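Local coordinates for protein intracellular serine protease (PDB 4ZOQ) that probably acts as a subtilisin-type serine endopeptidase that processes lanthipeptide precursors, cutting the peptide chain in a sequence-specific way, at residues Ile16-Leu19 / Lys20-Leu23; Asp181-Arg184 / Lys185-Lys189; Val306-Ile309 / Leu310-Ser313. One frame throughout, in Å; residues are numbered along the deposited sequence.

Interaction 1 (Ile16-Leu19 / Lys20-Leu23); sequences ILEL and KEYL
Leu19 and Tyr22 meet at the inner side of a short 3-10 helix, residues 17 to 22, and the contact is built from backbone bonds, apolar packing and polar side chains. The backbone follows the i to i+3 pattern that defines such a helix. Glu21 N donates to Glu18 O at 3.2 Å, and Tyr22 N donates to Leu19 O at 3.1 Å. Both donors stand well above the carbonyl planes, the second by 57°, in keeping with the tight winding. Lys20 N reaches Leu17 O only weakly.

Apolar packing joins Leu19 CD2 to Tyr22 CE2 at 4.0 Å, the methyl lying at the ring edge and in its plane. Tyr22 CG is anti to its carbonyl carbon (chi1 -51°), which turns the ring back along the helix toward Leu19. Both side chains also pack on Ile265. With an alanine in place of the tyrosine, Leu19 CD2 would probably lose its aromatic neighbour and a gap would open beside Ile265.

Among the polar groups, Glu18 bends at chi2 (61°), bringing its OE2 to 3.8 Å from Glu21 CG. Glu18 OE2 stays 3.9 Å from Tyr22 OH, with the carboxylate nearly perpendicular to the ring. The extended Lys20 chain passes Leu17 O with CG at 3.5 Å, and Lys20 NZ ends beside the Leu17 methyl CD1, 3.3 Å away.

Tyr22 shares a backbone hydrogen bond with Leu247 of strand 246-249, and Leu23, touching Tyr33, takes the N-cap position of helix 24-30.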
ATOM      1  N   ILE B  16     -15.076   5.197  24.216  1.00 43.30           N
ATOM      2  CA  ILE B  16     -14.342   4.434  25.226  1.00 42.52           C
ATOM      3  C   ILE B  16     -12.910   4.940  25.325  1.00 42.65           C
ATOM      4  O   ILE B  16     -12.086   4.698  24.444  1.00 45.39           O
ATOM      5  CB  ILE B  16     -14.307   2.916  24.926  1.00 42.44           C
ATOM      6  CG1 ILE B  16     -15.719   2.368  24.697  1.00 41.05           C
ATOM      7  CG2 ILE B  16     -13.585   2.177  26.045  1.00 36.55           C
ATOM      8  CD1 ILE B  16     -15.756   1.015  23.985  1.00 36.51           C
ATOM      9  N   LEU B  17     -12.616   5.606  26.429  1.00 41.79           N
ATOM     10  CA  LEU B  17     -11.366   6.318  26.617  1.00 44.51           C
ATOM     11  C   LEU B  17     -10.169   5.341  26.745  1.00 44.33           C
ATOM     12  O   LEU B  17      -9.029   5.694  26.429  1.00 48.07           O
ATOM     13  CB  LEU B  17     -11.490   7.201  27.857  1.00 42.58           C
ATOM     14  CG  LEU B  17     -10.474   8.297  28.101  1.00 54.74           C
ATOM     15  CD1 LEU B  17     -10.904   9.520  27.277  1.00 47.81           C
ATOM     16  CD2 LEU B  17     -10.409   8.626  29.585  1.00 56.21           C
ATOM     17  N   GLU B  18     -10.442   4.090  27.098  1.00 38.71           N
ATOM     18  CA  GLU B  18      -9.383   3.105  27.308  1.00 41.89           C
ATOM     19  C   GLU B  18      -8.779   2.570  26.005  1.00 41.44           C
ATOM     20  O   GLU B  18      -7.658   2.062  25.993  1.00 41.01           O
ATOM     21  CB  GLU B  18      -9.966   1.934  28.128  1.00 44.37           C
ATOM     22  CG  GLU B  18      -9.214   0.577  28.101  1.00 47.23           C
ATOM     23  CD  GLU B  18      -7.789   0.627  28.631  1.00 64.35           C
ATOM     24  OE1 GLU B  18      -7.475   1.515  29.462  1.00 67.96           O
ATOM     25  OE2 GLU B  18      -6.983  -0.239  28.212  1.00 58.55           O
ATOM     26  N   LEU B  19      -9.446   2.819  24.888  1.00 37.90           N
ATOM     27  CA  LEU B  19      -8.929   2.358  23.610  1.00 39.02           C
ATOM     28  C   LEU B  19      -7.698   3.164  23.167  1.00 37.98           C
ATOM     29  O   LEU B  19      -6.985   2.758  22.259  1.00 31.71           O
ATOM     30  CB  LEU B  19     -10.013   2.415  22.552  1.00 37.53           C
ATOM     31  CG  LEU B  19     -11.198   1.499  22.846  1.00 38.48           C
ATOM     32  CD1 LEU B  19     -12.122   1.481  21.642  1.00 38.19           C
ATOM     33  CD2 LEU B  19     -10.756   0.101  23.234  1.00 38.54           C
ATOM     34  N   LYS B  20      -7.467   4.318  23.791  1.00 37.78           N
ATOM     35  CA  LYS B  20      -6.285   5.118  23.472  1.00 33.77           C
ATOM     36  C   LYS B  20      -5.001   4.352  23.755  1.00 34.32           C
ATOM     37  O   LYS B  20      -3.979   4.589  23.121  1.00 32.68           O
ATOM     38  CB  LYS B  20      -6.292   6.430  24.255  1.00 34.52           C
ATOM     39  CG  LYS B  20      -7.435   7.359  23.851  1.00 40.95           C
ATOM     40  CD  LYS B  20      -7.459   8.656  24.661  1.00 47.28           C
ATOM     41  CE  LYS B  20      -8.561   9.575  24.131  1.00 57.80           C
ATOM     42  NZ  LYS B  20      -8.803  10.753  25.005  1.00 60.79           N
ATOM     43  N   GLU B  21      -5.054   3.401  24.675  1.00 36.85           N
ATOM     44  CA  GLU B  21      -3.863   2.611  24.970  1.00 37.66           C
ATOM     45  C   GLU B  21      -3.317   1.859  23.738  1.00 33.89           C
ATOM     46  O   GLU B  21      -2.117   1.649  23.620  1.00 35.62           O
ATOM     47  CB  GLU B  21      -4.159   1.613  26.090  1.00 41.65           C
ATOM     48  CG  GLU B  21      -4.186   2.246  27.442  1.00 50.83           C
ATOM     49  CD  GLU B  21      -2.889   2.950  27.749  1.00 57.19           C
ATOM     50  OE1 GLU B  21      -1.809   2.315  27.599  1.00 60.11           O
ATOM     51  OE2 GLU B  21      -2.957   4.145  28.111  1.00 59.54           O
ATOM     52  N   TYR B  22      -4.215   1.430  22.857  1.00 32.80           N
ATOM     53  CA  TYR B  22      -3.865   0.624  21.687  1.00 31.81           C
ATOM     54  C   TYR B  22      -3.519   1.497  20.483  1.00 30.45           C
ATOM     55  O   TYR B  22      -3.132   0.994  19.418  1.00 29.54           O
ATOM     56  CB  TYR B  22      -5.035  -0.313  21.332  1.00 35.23           C
ATOM     57  CG  TYR B  22      -5.541  -1.123  22.519  1.00 34.83           C
ATOM     58  CD1 TYR B  22      -4.752  -2.105  23.112  1.00 36.24           C
ATOM     59  CD2 TYR B  22      -6.807  -0.906  23.030  1.00 33.21           C
ATOM     60  CE1 TYR B  22      -5.210  -2.829  24.190  1.00 37.03           C
ATOM     61  CE2 TYR B  22      -7.279  -1.631  24.094  1.00 36.11           C
ATOM     62  CZ  TYR B  22      -6.483  -2.586  24.680  1.00 41.06           C
ATOM     63  OH  TYR B  22      -6.976  -3.298  25.760  1.00 46.49           O
ATOM     64  N   LEU B  23      -3.652   2.806  20.670  1.00 28.69           N
ATOM     65  CA  LEU B  23      -3.313   3.779  19.652  1.00 28.71           C
ATOM     66  C   LEU B  23      -1.978   4.458  19.985  1.00 30.41           C
ATOM     67  O   LEU B  23      -1.703   5.574  19.522  1.00 29.47           O
ATOM     68  CB  LEU B  23      -4.431   4.812  19.518  1.00 28.70           C
ATOM     69  CG  LEU B  23      -5.648   4.396  18.669  1.00 31.70           C
ATOM     70  CD1 LEU B  23      -6.875   5.238  19.003  1.00 31.97           C
ATOM     71  CD2 LEU B  23      -5.338   4.523  17.194  1.00 27.87           C
TER

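Interaction 2 (Asp181-Arg184 / Lys185-Lys189); sequences DEMR and KTENK
Met183 crosses Glu187 and Lys189 at the C-terminal end of helix 180-187, and its side chain makes much of the contact. From CB the chain continues with CG anti to the backbone N (chi1 -175°), which places Met183 CG 3.4 Å from Glu187 OE1 and 4.2 Å from Lys189 CB. Met183 SD is more distant, 4.2 Å from Glu187 OE1. There the chain bends, chi3 71°, and carries Met183 CE to 3.7 Å from Lys189 O, with Lys189 CB close by. The thioether thus lies across the start of the strand that leaves the helix, at about a right angle to the lysine side chain.

Backbone bonds of the i to i+4 kind hold the last turn: Lys185 N to Asp181 O, Thr186 N to Glu182 O and Glu187 N to Met183 O, the last at 2.9 Å. A weak bond from Asn188 N to Arg184 O follows, where Asn188 takes positive phi and turns the chain out of the helix. Arg184 CA then meets Lys189 O at 3.3 Å in a CA-H...O contact.

Asp181 forms a salt bridge with Arg219, while Met183 packs on Tyr141 and Lys189 on Ser143, setting the helix end against strand 140-143 as strand 189-192 begins.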
ATOM      1  N   ASP B 181      17.351  -9.823   0.279  1.00 34.93           N
ATOM      2  CA  ASP B 181      18.532 -10.019  -0.563  1.00 37.51           C
ATOM      3  C   ASP B 181      18.976 -11.497  -0.541  1.00 41.84           C
ATOM      4  O   ASP B 181      19.273 -12.078  -1.587  1.00 40.20           O
ATOM      5  CB  ASP B 181      19.661  -9.089  -0.113  1.00 38.02           C
ATOM      6  CG  ASP B 181      19.266  -7.608  -0.203  1.00 44.26           C
ATOM      7  OD1 ASP B 181      18.699  -7.226  -1.258  1.00 41.14           O
ATOM      8  OD2 ASP B 181      19.516  -6.830   0.763  1.00 38.79           O
ATOM      9  N   GLU B 182      18.979 -12.117   0.638  1.00 38.10           N
ATOM     10  CA  GLU B 182      19.251 -13.548   0.727  1.00 40.98           C
ATOM     11  C   GLU B 182      18.169 -14.364   0.032  1.00 40.35           C
ATOM     12  O   GLU B 182      18.451 -15.418  -0.527  1.00 41.56           O
ATOM     13  CB  GLU B 182      19.377 -13.984   2.186  1.00 47.24           C
ATOM     14  CG  GLU B 182      20.579 -13.379   2.885  1.00 52.30           C
ATOM     15  CD  GLU B 182      20.548 -13.592   4.393  1.00 69.73           C
ATOM     16  OE1 GLU B 182      20.108 -14.682   4.846  1.00 70.60           O
ATOM     17  OE2 GLU B 182      20.953 -12.654   5.134  1.00 62.61           O
ATOM     18  N   MET B 183      16.933 -13.875   0.048  1.00 39.93           N
ATOM     19  CA  MET B 183      15.851 -14.582  -0.620  1.00 39.66           C
ATOM     20  C   MET B 183      16.088 -14.580  -2.128  1.00 42.14           C
ATOM     21  O   MET B 183      15.763 -15.537  -2.831  1.00 38.05           O
ATOM     22  CB  MET B 183      14.489 -13.960  -0.294  1.00 37.01           C
ATOM     23  CG  MET B 183      13.338 -14.749  -0.888  1.00 35.65           C
ATOM     24  SD  MET B 183      11.718 -14.064  -0.576  1.00 38.44           S
ATOM     25  CE  MET B 183      11.784 -12.615  -1.628  1.00 36.97           C
ATOM     26  N   ARG B 184      16.700 -13.508  -2.614  1.00 43.26           N
ATOM     27  CA  ARG B 184      16.942 -13.392  -4.027  1.00 39.31           C
ATOM     28  C   ARG B 184      18.082 -14.263  -4.523  1.00 43.02           C
ATOM     29  O   ARG B 184      17.959 -14.873  -5.582  1.00 43.70           O
ATOM     30  CB  ARG B 184      17.239 -11.937  -4.395  1.00 40.23           C
ATOM     31  CG  ARG B 184      17.295 -11.788  -5.895  1.00 44.15           C
ATOM     32  CD  ARG B 184      17.591 -10.417  -6.379  1.00 48.02           C
ATOM     33  NE  ARG B 184      17.266 -10.357  -7.802  1.00 59.43           N
ATOM     34  CZ  ARG B 184      16.964  -9.245  -8.464  1.00 56.07           C
ATOM     35  NH1 ARG B 184      16.891  -8.082  -7.820  1.00 57.18           N
ATOM     36  NH2 ARG B 184      16.690  -9.308  -9.760  1.00 52.73           N
ATOM     37  N   LYS B 185      19.178 -14.343  -3.762  1.00 44.96           N
ATOM     38  CA  LYS B 185      20.341 -15.132  -4.176  1.00 41.90           C
ATOM     39  C   LYS B 185      20.068 -16.628  -4.006  1.00 42.42           C
ATOM     40  O   LYS B 185      20.417 -17.433  -4.848  1.00 41.75           O
ATOM     41  CB  LYS B 185      21.583 -14.706  -3.380  1.00 45.01           C
ATOM     42  CG  LYS B 185      22.750 -15.682  -3.440  1.00 54.67           C
ATOM     43  CD  LYS B 185      24.117 -14.981  -3.311  1.00 62.69           C
ATOM     44  CE  LYS B 185      24.727 -15.155  -1.916  1.00 63.27           C
ATOM     45  NZ  LYS B 185      25.933 -16.035  -1.923  1.00 66.58           N
ATOM     46  N   THR B 186      19.364 -16.977  -2.945  1.00 43.77           N
ATOM     47  CA  THR B 186      19.062 -18.368  -2.650  1.00 48.40           C
ATOM     48  C   THR B 186      17.867 -18.896  -3.452  1.00 51.23           C
ATOM     49  O   THR B 186      17.928 -19.990  -4.026  1.00 55.26           O
ATOM     50  CB  THR B 186      18.796 -18.574  -1.132  1.00 45.47           C
ATOM     51  OG1 THR B 186      20.014 -18.366  -0.412  1.00 55.54           O
ATOM     52  CG2 THR B 186      18.348 -19.971  -0.858  1.00 54.36           C
ATOM     53  N   GLU B 187      16.767 -18.154  -3.463  1.00 46.34           N
ATOM     54  CA  GLU B 187      15.534 -18.688  -4.035  1.00 45.85           C
ATOM     55  C   GLU B 187      15.179 -18.084  -5.386  1.00 43.68           C
ATOM     56  O   GLU B 187      14.196 -18.489  -6.008  1.00 42.24           O
ATOM     57  CB  GLU B 187      14.379 -18.462  -3.071  1.00 46.19           C
ATOM     58  CG  GLU B 187      14.632 -18.992  -1.688  1.00 50.59           C
ATOM     59  CD  GLU B 187      13.341 -19.144  -0.901  1.00 64.88           C
ATOM     60  OE1 GLU B 187      12.634 -18.114  -0.712  1.00 58.62           O
ATOM     61  OE2 GLU B 187      13.034 -20.288  -0.484  1.00 64.61           O
ATOM     62  N   ASN B 188      15.994 -17.136  -5.835  1.00 41.77           N
ATOM     63  CA  ASN B 188      15.704 -16.357  -7.034  1.00 45.99           C
ATOM     64  C   ASN B 188      14.289 -15.727  -7.005  1.00 44.04           C
ATOM     65  O   ASN B 188      13.625 -15.580  -8.040  1.00 41.80           O
ATOM     66  CB  ASN B 188      15.878 -17.206  -8.294  1.00 42.33           C
ATOM     67  CG  ASN B 188      16.069 -16.345  -9.536  1.00 43.51           C
ATOM     68  OD1 ASN B 188      16.800 -15.354  -9.506  1.00 48.22           O
ATOM     69  ND2 ASN B 188      15.390 -16.695 -10.616  1.00 41.75           N
ATOM     70  N   LYS B 189      13.843 -15.324  -5.820  1.00 42.98           N
ATOM     71  CA  LYS B 189      12.543 -14.657  -5.698  1.00 43.95           C
ATOM     72  C   LYS B 189      12.719 -13.208  -5.294  1.00 41.63           C
ATOM     73  O   LYS B 189      13.747 -12.806  -4.751  1.00 35.23           O
ATOM     74  CB  LYS B 189      11.638 -15.344  -4.681  1.00 35.30           C
ATOM     75  CG  LYS B 189      11.345 -16.782  -4.978  1.00 41.82           C
ATOM     76  CD  LYS B 189      10.461 -17.346  -3.891  1.00 46.21           C
ATOM     77  CE  LYS B 189       9.994 -18.756  -4.203  1.00 49.71           C
ATOM     78  NZ  LYS B 189       9.062 -19.240  -3.152  1.00 49.82           N
TER

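Interaction 3 (Val306-Ile309 / Leu310-Ser313); sequences VHHI and LRKS
The imidazole of His308 carries Lys312 CG over one face, 3.7 Å above the ring plane and displaced toward the rim, a CH-pi contact one turn along helix 303-313 of this subtilisin-like fold. Lys312 bends at chi2 (-81°), and this carries its chain past the ring, with Lys312 CE 4.0 Å from His308 CE1. The Arg311 guanidinium approaches the same imidazole obliquely, its plane turned 76° from the ring, and Arg311 NH2 comes to 3.5 Å from His308 ND1. Near the His307 ring, Arg311 CB also lies obliquely; the ring's NE2 is hydrogen-bonded to Glu222.

Val306 and Leu310 form a buried apolar patch on the helix. Leu310 CD1 meets Val306 CG1 at 4.4 Å, and these two residues pack against both helix 275-297, through Val289, Ile290 and Thr285, and strand 168-172, through Leu168 and Phe170.

Regular i to i+4 bonds run along the backbone, such as Arg311 N to His307 O at 2.9 Å. In the last turn Ile309 O is gripped twice. Ser313 N reaches Ile309 O at 3.1 Å; with chi1 at 58°, Ser313 OG folds back and donates to Ile309 O at 2.8 Å from the opposite face of the carbonyl plane.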
ATOM      1  N   VAL B 306       9.079  15.494  -1.219  1.00 33.32           N
ATOM      2  CA  VAL B 306       8.379  14.833  -0.121  1.00 37.06           C
ATOM      3  C   VAL B 306       9.245  13.716   0.443  1.00 34.90           C
ATOM      4  O   VAL B 306       9.384  13.593   1.657  1.00 32.39           O
ATOM      5  CB  VAL B 306       7.025  14.291  -0.557  1.00 35.62           C
ATOM      6  CG1 VAL B 306       6.312  13.674   0.626  1.00 30.39           C
ATOM      7  CG2 VAL B 306       6.202  15.425  -1.125  1.00 30.99           C
ATOM      8  N   HIS B 307       9.845  12.931  -0.448  1.00 35.07           N
ATOM      9  CA  HIS B 307      10.723  11.836  -0.049  1.00 34.52           C
ATOM     10  C   HIS B 307      11.872  12.374   0.791  1.00 36.54           C
ATOM     11  O   HIS B 307      12.286  11.762   1.792  1.00 36.23           O
ATOM     12  CB  HIS B 307      11.263  11.106  -1.284  1.00 38.54           C
ATOM     13  CG  HIS B 307      12.036   9.862  -0.967  1.00 44.08           C
ATOM     14  ND1 HIS B 307      13.314   9.886  -0.443  1.00 45.45           N
ATOM     15  CD2 HIS B 307      11.722   8.554  -1.129  1.00 40.64           C
ATOM     16  CE1 HIS B 307      13.742   8.646  -0.273  1.00 40.90           C
ATOM     17  NE2 HIS B 307      12.794   7.820  -0.676  1.00 40.23           N
ATOM     18  N   HIS B 308      12.376  13.535   0.385  1.00 33.31           N
ATOM     19  CA  HIS B 308      13.472  14.181   1.100  1.00 34.78           C
ATOM     20  C   HIS B 308      13.045  14.544   2.530  1.00 33.51           C
ATOM     21  O   HIS B 308      13.776  14.317   3.483  1.00 32.70           O
ATOM     22  CB  HIS B 308      13.956  15.431   0.342  1.00 34.03           C
ATOM     23  CG  HIS B 308      15.134  16.087   0.973  1.00 33.46           C
ATOM     24  ND1 HIS B 308      16.419  15.622   0.809  1.00 45.10           N
ATOM     25  CD2 HIS B 308      15.217  17.128   1.836  1.00 33.77           C
ATOM     26  CE1 HIS B 308      17.250  16.363   1.522  1.00 41.86           C
ATOM     27  NE2 HIS B 308      16.546  17.285   2.154  1.00 39.34           N
ATOM     28  N   ILE B 309      11.858  15.115   2.677  1.00 32.88           N
ATOM     29  CA  ILE B 309      11.358  15.449   3.998  1.00 33.27           C
ATOM     30  C   ILE B 309      11.183  14.178   4.875  1.00 33.49           C
ATOM     31  O   ILE B 309      11.597  14.175   6.036  1.00 31.82           O
ATOM     32  CB  ILE B 309      10.052  16.234   3.883  1.00 32.37           C
ATOM     33  CG1 ILE B 309      10.365  17.593   3.266  1.00 31.79           C
ATOM     34  CG2 ILE B 309       9.414  16.420   5.255  1.00 30.09           C
ATOM     35  CD1 ILE B 309       9.174  18.329   2.751  1.00 32.73           C
ATOM     36  N   LEU B 310      10.633  13.101   4.308  1.00 28.82           N
ATOM     37  CA  LEU B 310      10.473  11.834   5.029  1.00 29.32           C
ATOM     38  C   LEU B 310      11.793  11.301   5.490  1.00 30.52           C
ATOM     39  O   LEU B 310      11.944  10.861   6.643  1.00 30.16           O
ATOM     40  CB  LEU B 310       9.804  10.772   4.143  1.00 29.69           C
ATOM     41  CG  LEU B 310       8.346  11.086   3.794  1.00 34.36           C
ATOM     42  CD1 LEU B 310       7.744  10.128   2.798  1.00 30.26           C
ATOM     43  CD2 LEU B 310       7.541  11.044   5.100  1.00 28.43           C
ATOM     44  N   ARG B 311      12.762  11.340   4.580  1.00 33.13           N
ATOM     45  CA  ARG B 311      14.079  10.804   4.870  1.00 34.64           C
ATOM     46  C   ARG B 311      14.799  11.575   5.993  1.00 33.02           C
ATOM     47  O   ARG B 311      15.267  10.979   6.941  1.00 31.76           O
ATOM     48  CB  ARG B 311      14.911  10.770   3.592  1.00 35.78           C
ATOM     49  CG  ARG B 311      16.363  10.407   3.806  1.00 36.35           C
ATOM     50  CD  ARG B 311      17.030  10.172   2.477  1.00 42.18           C
ATOM     51  NE  ARG B 311      17.445  11.407   1.817  1.00 55.93           N
ATOM     52  CZ  ARG B 311      18.570  12.073   2.066  1.00 53.57           C
ATOM     53  NH1 ARG B 311      19.416  11.655   3.008  1.00 44.26           N
ATOM     54  NH2 ARG B 311      18.831  13.175   1.370  1.00 44.46           N
ATOM     55  N   LYS B 312      14.808  12.895   5.941  1.00 31.99           N
ATOM     56  CA  LYS B 312      15.545  13.645   6.943  1.00 33.00           C
ATOM     57  C   LYS B 312      14.868  13.671   8.310  1.00 33.13           C
ATOM     58  O   LYS B 312      15.526  13.906   9.317  1.00 32.69           O
ATOM     59  CB  LYS B 312      15.772  15.085   6.472  1.00 37.79           C
ATOM     60  CG  LYS B 312      16.743  15.191   5.322  1.00 44.97           C
ATOM     61  CD  LYS B 312      18.164  15.123   5.911  1.00 53.48           C
ATOM     62  CE  LYS B 312      19.234  15.575   4.927  1.00 56.32           C
ATOM     63  NZ  LYS B 312      20.556  14.984   5.274  1.00 66.68           N
ATOM     64  N   SER B 313      13.568  13.401   8.367  1.00 36.95           N
ATOM     65  CA  SER B 313      12.876  13.433   9.650  1.00 32.83           C
ATOM     66  C   SER B 313      12.785  12.060  10.333  1.00 32.15           C
ATOM     67  O   SER B 313      12.283  11.938  11.450  1.00 34.74           O
ATOM     68  CB  SER B 313      11.480  14.040   9.476  1.00 29.30           C
ATOM     69  OG  SER B 313      10.698  13.332   8.537  1.00 31.72           O
TER

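Overall arrangement
All three contacts are local, each within one continuous piece of chain, and none touches another. They follow in series: interaction 1 precedes helix 24-30, interaction 2 lies at the end of helix 180-187 and interaction 3 on helix 303-313. Interactions 1 and 2 lie on opposite sides of the chain's centre, their own centres 41 Å apart. Interaction 3 is nearer the middle, its centre about 30 Å from each of the others and its nearest atoms about 17 Å from interaction 1 and about 16 Å from interaction 2. The predicted charge-relay residues Asp51, His86 and Ser276 lie away from all three, although helix 275-297, which carries Ser276 at its N-terminal end, packs against interaction 3.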